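PDB 3ODT: protein DOA1 from Saccharomyces cerevisiae, which binds ubiquitin through its WD40 beta-propeller domain and probably thereby regulates the turnover of F-box proteins. Local coordinates for residues Ser121-Lys124 with Thr125-Trp129; Ser162-Lys165 with Thr166-Trp170. All coordinates share one frame; numbering follows the deposited sequence.

Contact 1 (Ser121-Lys124 with Thr125-Trp129)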
loop_
_atom_site.group_PDB
_atom_site.type_symbol
_atom_site.label_atom_id
_atom_site.label_comp_id
_atom_site.label_asym_id
_atom_site.label_seq_id
_atom_site.Cartn_x
_atom_site.Cartn_y
_atom_site.Cartn_z
ATOM N N SER A 121 0.898 11.041 -5.492
ATOM C CA SER A 121 2.146 11.795 -5.456
ATOM C C SER A 121 2.142 13.040 -4.597
ATOM O O SER A 121 1.116 13.729 -4.417
ATOM C CB SER A 121 2.536 12.144 -6.911
ATOM O OG SER A 121 3.650 13.032 -7.031
ATOM N N TRP A 122 3.327 13.382 -4.119
ATOM C CA TRP A 122 3.533 14.644 -3.420
ATOM C C TRP A 122 3.382 15.851 -4.327
ATOM O O TRP A 122 3.402 17.004 -3.843
ATOM C CB TRP A 122 4.911 14.671 -2.783
ATOM C CG TRP A 122 5.039 13.749 -1.640
ATOM C CD1 TRP A 122 4.059 12.965 -1.121
ATOM C CD2 TRP A 122 6.206 13.517 -0.855
ATOM N NE1 TRP A 122 4.542 12.274 -0.031
ATOM C CE2 TRP A 122 5.858 12.592 0.147
ATOM C CE3 TRP A 122 7.516 13.993 -0.906
ATOM C CZ2 TRP A 122 6.767 12.127 1.086
ATOM C CZ3 TRP A 122 8.424 13.531 0.030
ATOM C CH2 TRP A 122 8.048 12.596 1.003
ATOM N N ASP A 123 3.248 15.605 -5.640
ATOM C CA ASP A 123 2.945 16.698 -6.587
ATOM C C ASP A 123 1.480 17.146 -6.492
ATOM O O ASP A 123 1.042 18.039 -7.208
ATOM C CB ASP A 123 3.353 16.379 -8.037
ATOM C CG ASP A 123 2.500 15.326 -8.690
ATOM O OD1 ASP A 123 1.462 14.935 -8.129
ATOM O OD2 ASP A 123 2.884 14.908 -9.812
ATOM N N LYS A 124 0.746 16.532 -5.578
ATOM C CA LYS A 124 -0.653 16.873 -5.217
ATOM C C LYS A 124 -1.682 16.324 -6.174
ATOM O O LYS A 124 -2.801 16.692 -6.110
ATOM C CB LYS A 124 -0.853 18.385 -5.014
ATOM C CG LYS A 124 0.188 18.998 -4.128
ATOM C CD LYS A 124 -0.100 20.509 -3.921
ATOM C CE LYS A 124 1.044 21.121 -3.121
ATOM N NZ LYS A 124 1.188 22.567 -3.402
ATOM N N THR A 125 -1.224 15.400 -7.015
ATOM C CA THR A 125 -2.114 14.697 -7.920
ATOM C C THR A 125 -2.094 13.193 -7.709
ATOM O O THR A 125 -1.189 12.646 -7.072
ATOM C CB THR A 125 -1.731 14.945 -9.415
ATOM O OG1 THR A 125 -0.584 14.148 -9.761
ATOM C CG2 THR A 125 -1.446 16.417 -9.682
ATOM N N ALA A 126 -3.119 12.531 -8.232
ATOM C CA ALA A 126 -3.060 11.100 -8.509
ATOM C C ALA A 126 -3.167 11.004 -10.013
ATOM O O ALA A 126 -3.734 11.908 -10.668
ATOM C CB ALA A 126 -4.185 10.351 -7.858
ATOM N N LYS A 127 -2.626 9.928 -10.579
ATOM C CA LYS A 127 -2.685 9.747 -12.011
ATOM C C LYS A 127 -3.171 8.346 -12.282
ATOM O O LYS A 127 -2.821 7.389 -11.579
ATOM C CB LYS A 127 -1.328 10.017 -12.666
ATOM C CG LYS A 127 -1.026 11.534 -12.772
ATOM C CD LYS A 127 0.395 11.843 -13.240
ATOM C CE LYS A 127 0.575 13.335 -13.537
ATOM N NZ LYS A 127 0.030 14.293 -12.547
ATOM N N VAL A 128 -3.973 8.222 -13.327
ATOM C CA VAL A 128 -4.537 6.943 -13.723
ATOM C C VAL A 128 -3.986 6.590 -15.094
ATOM O O VAL A 128 -4.048 7.399 -16.055
ATOM C CB VAL A 128 -6.067 7.021 -13.835
ATOM C CG1 VAL A 128 -6.657 5.679 -14.361
ATOM C CG2 VAL A 128 -6.661 7.412 -12.509
ATOM N N TRP A 129 -3.415 5.391 -15.181
ATOM C CA TRP A 129 -2.668 4.955 -16.359
ATOM C C TRP A 129 -3.212 3.635 -16.895
ATOM O O TRP A 129 -3.559 2.743 -16.130
ATOM C CB TRP A 129 -1.194 4.741 -16.019
ATOM C CG TRP A 129 -0.556 5.724 -15.102
ATOM C CD1 TRP A 129 -0.694 5.767 -13.749
ATOM C CD2 TRP A 129 0.384 6.768 -15.444
ATOM N NE1 TRP A 129 0.073 6.771 -13.237
ATOM C CE2 TRP A 129 0.736 7.415 -14.247
ATOM C CE3 TRP A 129 0.921 7.234 -16.636
ATOM C CZ2 TRP A 129 1.637 8.476 -14.198
ATOM C CZ3 TRP A 129 1.810 8.311 -16.596
ATOM C CH2 TRP A 129 2.158 8.912 -15.372
#
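Thr125 holds the carboxylate of Asp123 with two donors at once. Its hydroxyl OG1 gives a hydrogen bond to Asp123 OD1 at 2.7 Å, on the syn side and 26° out of the carboxylate plane, while its backbone N reaches the same Asp123 OD1 at 2.9 Å from the same face. Asp123 can close this ring because its CG sits between the backbone N and the carbonyl carbon (chi1 70°), which aims the acid at the residue that follows the turn. Inside the type I turn from Ser121 to Lys124, Ser121 OG accepts from Asp123 N at 3.0 Å, an ST turn, and also donates to the backbone of Asn106. This is the tight B-C hairpin of a WD40 blade, linking strands 116-121 and 125-130, and the other oxygen, Asp123 OD2, receives His103 ND1 and Gln104 N from the loop ahead of the blade. Lys127 NZ bonds Thr125 OG1 at 2.9 Å and Asn137 beyond it, but stays 4.0 Å from Asp123 OD2, longer than a salt bridge. The outer side is looser: Lys124 is exposed, its chain extended beyond CG, and Trp122 too lies on the exposed side.

Contact 2 (Ser162-Lys165 with Thr166-Trp170)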
loop_
_atom_site.group_PDB
_atom_site.type_symbol
_atom_site.label_atom_id
_atom_site.label_comp_id
_atom_site.label_asym_id
_atom_site.label_seq_id
_atom_site.Cartn_x
_atom_site.Cartn_y
_atom_site.Cartn_z
ATOM N N SER A 162 -5.429 12.632 1.011
ATOM C CA SER A 162 -4.475 13.737 0.981
ATOM C C SER A 162 -4.095 14.343 2.320
ATOM O O SER A 162 -4.843 14.308 3.306
ATOM C CB SER A 162 -5.024 14.810 0.021
ATOM O OG SER A 162 -4.269 15.998 -0.019
ATOM N N ALA A 163 -2.907 14.955 2.337
ATOM C CA ALA A 163 -2.457 15.780 3.442
ATOM C C ALA A 163 -3.339 17.002 3.641
ATOM O O ALA A 163 -3.223 17.685 4.675
ATOM C CB ALA A 163 -0.983 16.217 3.216
ATOM N N ASP A 164 -4.229 17.282 2.680
ATOM C CA ASP A 164 -5.151 18.407 2.857
ATOM C C ASP A 164 -6.345 18.030 3.745
ATOM O O ASP A 164 -7.252 18.816 3.948
ATOM C CB ASP A 164 -5.576 19.024 1.510
ATOM C CG ASP A 164 -6.515 18.141 0.692
ATOM O OD1 ASP A 164 -6.998 17.105 1.181
ATOM O OD2 ASP A 164 -6.761 18.486 -0.485
ATOM N N LYS A 165 -6.277 16.836 4.324
ATOM C CA LYS A 165 -7.246 16.333 5.311
ATOM C C LYS A 165 -8.563 15.865 4.687
ATOM O O LYS A 165 -9.550 15.718 5.371
ATOM C CB LYS A 165 -7.484 17.333 6.448
ATOM C CG LYS A 165 -6.198 17.822 7.064
ATOM C CD LYS A 165 -6.443 18.685 8.291
ATOM C CE LYS A 165 -7.052 20.023 7.894
ATOM N NZ LYS A 165 -7.315 20.940 9.073
ATOM N N THR A 166 -8.552 15.632 3.376
ATOM C CA THR A 166 -9.752 15.170 2.687
ATOM C C THR A 166 -9.484 13.896 1.900
ATOM O O THR A 166 -8.328 13.573 1.556
ATOM C CB THR A 166 -10.335 16.208 1.704
ATOM O OG1 THR A 166 -9.505 16.267 0.529
ATOM C CG2 THR A 166 -10.506 17.607 2.348
ATOM N N ILE A 167 -10.580 13.198 1.625
ATOM C CA ILE A 167 -10.656 12.060 0.705
ATOM C C ILE A 167 -11.539 12.546 -0.440
ATOM O O ILE A 167 -12.556 13.178 -0.175
ATOM C CB ILE A 167 -11.269 10.827 1.396
ATOM C CG1 ILE A 167 -10.317 10.377 2.514
ATOM C CG2 ILE A 167 -11.469 9.697 0.417
ATOM C CD1 ILE A 167 -10.995 10.003 3.758
ATOM N N LYS A 168 -11.156 12.283 -1.689
ATOM C CA LYS A 168 -11.977 12.675 -2.822
ATOM C C LYS A 168 -12.326 11.467 -3.656
ATOM O O LYS A 168 -11.446 10.630 -3.929
ATOM C CB LYS A 168 -11.280 13.730 -3.683
ATOM C CG LYS A 168 -11.245 15.109 -3.025
ATOM C CD LYS A 168 -10.370 16.121 -3.760
ATOM C CE LYS A 168 -10.275 17.445 -2.969
ATOM N NZ LYS A 168 -11.555 18.178 -2.942
ATOM N N LEU A 169 -13.587 11.393 -4.070
ATOM C CA LEU A 169 -14.072 10.436 -5.042
ATOM C C LEU A 169 -14.184 11.128 -6.397
ATOM O O LEU A 169 -14.686 12.255 -6.492
ATOM C CB LEU A 169 -15.436 9.929 -4.603
ATOM C CG LEU A 169 -16.207 9.050 -5.583
ATOM C CD1 LEU A 169 -15.505 7.719 -5.797
ATOM C CD2 LEU A 169 -17.636 8.811 -5.089
ATOM N N TRP A 170 -13.661 10.485 -7.431
ATOM C CA TRP A 170 -13.523 11.042 -8.770
ATOM C C TRP A 170 -14.275 10.174 -9.739
ATOM O O TRP A 170 -14.387 8.965 -9.539
ATOM C CB TRP A 170 -12.047 10.983 -9.180
ATOM C CG TRP A 170 -11.106 11.659 -8.271
ATOM C CD1 TRP A 170 -10.689 11.213 -7.049
ATOM C CD2 TRP A 170 -10.443 12.907 -8.495
ATOM N NE1 TRP A 170 -9.815 12.118 -6.500
ATOM C CE2 TRP A 170 -9.647 13.166 -7.365
ATOM C CE3 TRP A 170 -10.431 13.826 -9.558
ATOM C CZ2 TRP A 170 -8.840 14.284 -7.259
ATOM C CZ3 TRP A 170 -9.633 14.949 -9.442
ATOM C CH2 TRP A 170 -8.830 15.160 -8.306
#
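In the turn between strands 157-162 and 167-171, the side chain of Asp164 reaches forward to Thr166, two residues on. From CB, the first torsion (chi1 71°) tucks CG between the backbone N and the carbonyl carbon, which turns the carboxylate forward to Thr166, with CG 3.5 Å from Thr166 OG1. At the tip the two oxygens divide the work. Asp164 OD1 takes the Thr166 hydroxyl, OG1, at 2.7 Å, on the syn side but 30° out of the carboxylate plane; it also takes the Thr166 backbone N at 3.1 Å, from the same face and with a bent N-H angle of 137°. Asp164 OD2 turns instead to His141 ND1 and Asn142 N, in the loop before strand 145-150. Separately, the indole NE1 of Trp170 bonds Thr160 OG1; the two bonds are consistent with the Asp-His-Ser/Thr-Trp network of WD40 blades. Within the turn, Ser162 OG accepts from Asp164 N at 3.0 Å in an ST turn, while Ser162 N closes the hairpin on Thr166 O at 3.1 Å. Lys168 directs its amine to Thr178, and its nearest approach to the acid is CE, 4.4 Å from Asp164 OD2. With four donors shared between its two oxygens, Asp164 probably remains ionised, and its carboxylate has little freedom to rotate about the CB-CG bond.

In the fold
Contacts 1 and 2 occupy the same hairpin position in consecutive blades of the propeller, their centres about 12 Å apart and their nearest atoms about 6 Å apart, so they do not touch. Each joins the second strand of its four-stranded sheet to the third. Contact 1 is the more buried; contact 2 lies nearer the surface. The shared serine-aspartate-threonine bonding barely differs, and the divergence lies in the lysines: Lys127 and Lys168 both reach the outermost strand of their blade, 133-139 and 174-179, but only Lys127 also bonds the threonine of its own hairpin. The blades also meet directly, through the edge-to-face rings of Trp122 and Trp146 and the backbone bond between Ser121 and Val145.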